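Local coordinates for ankyrin repeat family protein (Enterococcus faecalis, PDB 3HRA) that is of unknown precise function but, as an ankyrin repeat protein, probably serves as a scaffold for binding other proteins, at residues Asp132-Asn137 and Asn167-Ser172; Asn108-Ala113 and Lys123-Asp128. All coordinates share one frame; numbering follows the deposited sequence.

Contact 1: Asp132-Asn137 and Asn167-Ser172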
# COMPACT_ATOMS: atom_id res chain seq x y z
N ASP A 132 -6.26 9.51 4.21
CA ASP A 132 -6.28 10.96 4.05
C ASP A 132 -5.40 11.31 2.85
O ASP A 132 -4.21 11.00 2.83
CB ASP A 132 -5.72 11.58 5.33
CG ASP A 132 -5.59 13.09 5.27
OD1 ASP A 132 -5.96 13.72 4.25
OD2 ASP A 132 -5.08 13.66 6.27
N ILE A 133 -5.98 11.92 1.82
CA ILE A 133 -5.23 12.24 0.61
C ILE A 133 -4.09 13.21 0.90
O ILE A 133 -3.11 13.30 0.15
CB ILE A 133 -6.19 12.79 -0.48
CG1 ILE A 133 -5.53 12.83 -1.86
CG2 ILE A 133 -6.75 14.17 -0.09
CD1 ILE A 133 -6.56 13.02 -2.97
N ASP A 134 -4.20 13.93 2.01
CA ASP A 134 -3.20 14.94 2.37
C ASP A 134 -2.22 14.47 3.45
O ASP A 134 -1.48 15.26 4.04
CB ASP A 134 -3.90 16.23 2.83
CG ASP A 134 -4.68 16.92 1.71
OD1 ASP A 134 -4.29 16.79 0.52
OD2 ASP A 134 -5.69 17.60 2.02
N PHE A 135 -2.20 13.16 3.69
CA PHE A 135 -1.32 12.62 4.71
C PHE A 135 0.13 12.87 4.30
O PHE A 135 0.44 12.93 3.11
CB PHE A 135 -1.56 11.11 4.86
CG PHE A 135 -0.87 10.51 6.05
CD1 PHE A 135 -1.36 10.73 7.33
CD2 PHE A 135 0.29 9.75 5.90
CE1 PHE A 135 -0.72 10.18 8.45
CE2 PHE A 135 0.92 9.19 7.01
CZ PHE A 135 0.41 9.41 8.28
N GLN A 136 1.00 13.07 5.28
CA GLN A 136 2.42 13.28 5.01
C GLN A 136 3.28 12.25 5.70
O GLN A 136 3.00 11.85 6.85
CB GLN A 136 2.85 14.67 5.49
CG GLN A 136 2.34 15.83 4.63
CD GLN A 136 2.68 17.17 5.24
OE1 GLN A 136 3.65 17.83 4.85
NE2 GLN A 136 1.88 17.58 6.21
N ASN A 137 4.35 11.84 5.04
CA ASN A 137 5.32 10.95 5.68
C ASN A 137 6.42 11.72 6.42
O ASN A 137 6.29 12.94 6.64
CB ASN A 137 5.88 9.91 4.69
CG ASN A 137 6.63 10.53 3.50
OD1 ASN A 137 6.70 9.91 2.43
ND2 ASN A 137 7.18 11.72 3.66
N ASN A 167 -9.52 14.46 -6.97
CA ASN A 167 -10.05 13.96 -5.72
C ASN A 167 -9.76 14.91 -4.56
O ASN A 167 -9.87 14.52 -3.39
CB ASN A 167 -9.54 12.55 -5.42
CG ASN A 167 -10.30 11.49 -6.19
OD1 ASN A 167 -11.25 10.91 -5.67
ND2 ASN A 167 -9.90 11.24 -7.44
N GLY A 168 -9.39 16.14 -4.90
CA GLY A 168 -9.26 17.19 -3.91
C GLY A 168 -7.95 17.26 -3.15
O GLY A 168 -7.89 17.86 -2.08
N ALA A 169 -6.89 16.67 -3.70
CA ALA A 169 -5.56 16.80 -3.07
C ALA A 169 -5.20 18.26 -2.87
O ALA A 169 -5.41 19.09 -3.76
CB ALA A 169 -4.48 16.10 -3.91
N ASP A 170 -4.63 18.58 -1.71
CA ASP A 170 -4.19 19.95 -1.43
C ASP A 170 -2.78 20.13 -1.98
O ASP A 170 -1.82 19.57 -1.45
CB ASP A 170 -4.22 20.21 0.08
CG ASP A 170 -3.84 21.64 0.46
OD1 ASP A 170 -3.51 22.45 -0.43
OD2 ASP A 170 -3.86 21.94 1.67
N GLN A 171 -2.64 20.90 -3.05
CA GLN A 171 -1.33 21.08 -3.66
C GLN A 171 -0.47 22.16 -3.00
O GLN A 171 0.70 22.34 -3.36
CB GLN A 171 -1.45 21.34 -5.16
CG GLN A 171 -1.95 22.74 -5.52
CD GLN A 171 -1.71 23.07 -6.98
OE1 GLN A 171 -0.58 22.99 -7.47
NE2 GLN A 171 -2.77 23.47 -7.67
N SER A 172 -1.04 22.87 -2.02
CA SER A 172 -0.32 23.94 -1.34
C SER A 172 0.58 23.41 -0.22
O SER A 172 1.41 24.14 0.33
CB SER A 172 -1.30 25.01 -0.83
OG SER A 172 -2.00 24.58 0.32
O HOH W 1 -1.99 16.61 -0.94
O HOH W 2 -7.67 18.14 0.56
O HOH W 3 -5.24 20.06 3.65
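Ile133 and Asp134 do most of the work here, one greasy and one polar, both pointing from 132-137 at the chain around Ala169. With CG1 anti to the backbone N (chi1 -167°) and CD1 extended beyond it, Ile133 lays its CD1 against the chain of Asn167-Ala169, where it lies 3.7 Å from Asn167 O and 3.8 Å from Ala169 CB. Its CG2 branch stays nearer the backbone and faces Ala169 CA.

Asp134, the next residue, reaches over to Asp170. Its OD1 takes the amide hydrogen of Asp170 N at 2.9 Å on the syn side of the carboxylate, and the bond is almost straight at 170°. The two aspartate side chains cross at about a right angle, with their OD2 atoms 4.7 Å apart. Water 3 bridges these like charges, donating to both OD2 atoms; such proximity might raise the affinity of one carboxylate for a proton, though the donors around both probably offset the repulsion. Water 1 ties Asp134 OD1 to Asp170 O, and water 2 ties Asp134 OD2 to Gly168 O.

Both aspartates also take part in Asx turns: Asp134 gives its backbone N to Asp132 OD1, within the type I beta turn Asp132-Phe135, and Asp170 OD1 accepts from Ser172 N, and from Ser172 OG as well.

The contact joins two surface loops of the ankyrin stack, one after helix 119-128 and the other after helix 155-166, whose Schellman end is made by Gly168. Ile133 also touches Leu126 and Leu164, one from each of those helices.

Contact 2: Asn108-Ala113 and Lys123-Asp128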
# COMPACT_ATOMS: atom_id res chain seq x y z
N ASN A 108 1.64 6.04 4.65
CA ASN A 108 0.48 5.15 4.63
C ASN A 108 0.51 4.22 3.41
O ASN A 108 1.58 3.99 2.83
CB ASN A 108 -0.80 5.99 4.62
CG ASN A 108 -0.86 6.97 3.46
OD1 ASN A 108 0.02 6.97 2.58
ND2 ASN A 108 -1.89 7.81 3.45
N ALA A 109 -0.64 3.69 3.00
CA ALA A 109 -0.66 2.87 1.79
C ALA A 109 -0.68 3.68 0.49
O ALA A 109 -0.17 3.23 -0.54
CB ALA A 109 -1.83 1.86 1.82
N LEU A 110 -1.24 4.89 0.55
CA LEU A 110 -1.49 5.71 -0.64
C LEU A 110 -0.24 6.44 -1.18
O LEU A 110 -0.03 6.52 -2.38
CB LEU A 110 -2.61 6.72 -0.32
CG LEU A 110 -3.10 7.68 -1.41
CD1 LEU A 110 -3.48 6.95 -2.67
CD2 LEU A 110 -4.30 8.49 -0.89
N ILE A 111 0.57 6.98 -0.28
CA ILE A 111 1.79 7.67 -0.70
C ILE A 111 2.69 6.80 -1.60
O ILE A 111 3.03 7.22 -2.70
CB ILE A 111 2.57 8.26 0.49
CG1 ILE A 111 1.74 9.38 1.14
CG2 ILE A 111 3.90 8.80 0.01
CD1 ILE A 111 2.33 9.95 2.45
N PRO A 112 3.08 5.60 -1.13
CA PRO A 112 3.93 4.74 -1.97
C PRO A 112 3.20 4.20 -3.20
O PRO A 112 3.82 4.00 -4.23
CB PRO A 112 4.33 3.58 -1.04
CG PRO A 112 3.55 3.74 0.21
CD PRO A 112 2.78 5.02 0.19
N ALA A 113 1.89 3.95 -3.10
CA ALA A 113 1.14 3.52 -4.29
C ALA A 113 1.29 4.56 -5.40
O ALA A 113 1.51 4.21 -6.56
CB ALA A 113 -0.33 3.30 -3.96
N LYS A 123 -6.65 4.59 -7.10
CA LYS A 123 -8.09 4.73 -7.33
C LYS A 123 -8.85 4.00 -6.26
O LYS A 123 -9.80 4.53 -5.69
CB LYS A 123 -8.47 4.15 -8.69
CG LYS A 123 -7.97 4.94 -9.87
CD LYS A 123 -8.24 4.20 -11.18
CE LYS A 123 -7.61 4.94 -12.37
NZ LYS A 123 -7.26 4.02 -13.52
N LEU A 124 -8.42 2.77 -6.00
CA LEU A 124 -9.04 1.93 -4.98
C LEU A 124 -9.03 2.63 -3.61
O LEU A 124 -10.06 2.69 -2.92
CB LEU A 124 -8.26 0.62 -4.90
CG LEU A 124 -8.99 -0.71 -5.01
CD1 LEU A 124 -10.01 -0.67 -6.12
CD2 LEU A 124 -7.95 -1.80 -5.25
N LEU A 125 -7.87 3.15 -3.22
CA LEU A 125 -7.74 3.78 -1.91
C LEU A 125 -8.56 5.08 -1.84
O LEU A 125 -9.17 5.38 -0.81
CB LEU A 125 -6.28 4.03 -1.57
CG LEU A 125 -5.44 2.75 -1.38
CD1 LEU A 125 -3.96 3.08 -1.51
CD2 LEU A 125 -5.74 2.07 -0.04
N LEU A 126 -8.56 5.85 -2.93
CA LEU A 126 -9.38 7.06 -2.97
C LEU A 126 -10.89 6.74 -2.87
O LEU A 126 -11.61 7.39 -2.11
CB LEU A 126 -9.06 7.90 -4.21
CG LEU A 126 -7.65 8.51 -4.26
CD1 LEU A 126 -7.40 9.22 -5.58
CD2 LEU A 126 -7.43 9.47 -3.10
N GLU A 127 -11.35 5.73 -3.61
CA GLU A 127 -12.77 5.36 -3.63
C GLU A 127 -13.26 4.79 -2.30
O GLU A 127 -14.30 5.22 -1.79
CB GLU A 127 -13.07 4.35 -4.76
CG GLU A 127 -12.82 4.88 -6.16
CD GLU A 127 -13.12 3.86 -7.25
OE1 GLU A 127 -13.53 2.72 -6.93
OE2 GLU A 127 -12.96 4.21 -8.44
N ASP A 128 -12.53 3.83 -1.73
CA ASP A 128 -13.03 3.10 -0.55
C ASP A 128 -11.95 2.77 0.49
O ASP A 128 -12.00 1.71 1.13
CB ASP A 128 -13.75 1.81 -0.97
CG ASP A 128 -15.15 2.06 -1.56
OD1 ASP A 128 -15.89 2.93 -1.03
OD2 ASP A 128 -15.50 1.38 -2.55
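Leu110 has its CG anti to the backbone N (chi1 -178°), while Leu125 has its CG anti to the carbonyl carbon (chi1 -65°), and with these settings the two side chains slide past each other in opposite directions between their helices. Each comes alongside the other's base. Leu125 sends CD1 across to the backbone at Leu110, where it lies 3.7 Å from Leu110 CA. In return Leu110 CD1 settles 4.2 Å from Leu125 CB.

The same Leu125 methyl also touches two alanines. Ala109 CB is 4.1 Å from Leu125 CD1, and Ala113 CB, one helical turn further on, touches that methyl more loosely. The short alanine side chains probably help the leucine come close to the opposing backbone; the CA atoms of Leu110 and Leu125 are 6.7 Å apart. The other branch of Leu110 serves a different neighbour: its CD2 meets Leu126 CD2 at 4.0 Å, methyl to methyl, the two side chains crossing at about a right angle.

At the start of helix 110-115, Asn108 OD1 caps the turn by accepting from Ile111 N at 2.9 Å, in a bond that is nearly straight (174°). Around the contact, Tyr76 covers both Ala109 and Leu125, joining them to helix 75-81, and Val122 extends the apolar surface beside Leu110 and Ala113.

No hydrogen bond passes between the segments. The antiparallel helix pair of an ankyrin fold therefore meets here through apolar side chains and, at Leu125 CD1, through a methyl laid on the backbone at Leu110, most of the touching residues being buried. Such an interface would be held by close fit and the exclusion of water.

From the N terminus, the chain first reaches contact 2, which closes a short excursion between helix 110-115 and helix 119-128. Contact 1 opens only after this has closed and spans a longer excursion containing helix 143-149 and helix 155-166. The two are thus in series, neither nested nor crossed, with centres about 11 Å apart. They nevertheless touch: Leu126 CD2 of contact 2 packs 3.7 Å from Ile133 CD1 of contact 1, and Phe135 rests on Asn108 and Ile111. Contact 2 pairs two helices within the stack, and contact 1 bridges its following loop to the loop after helix 155-166, carrying the stacking toward the C terminus.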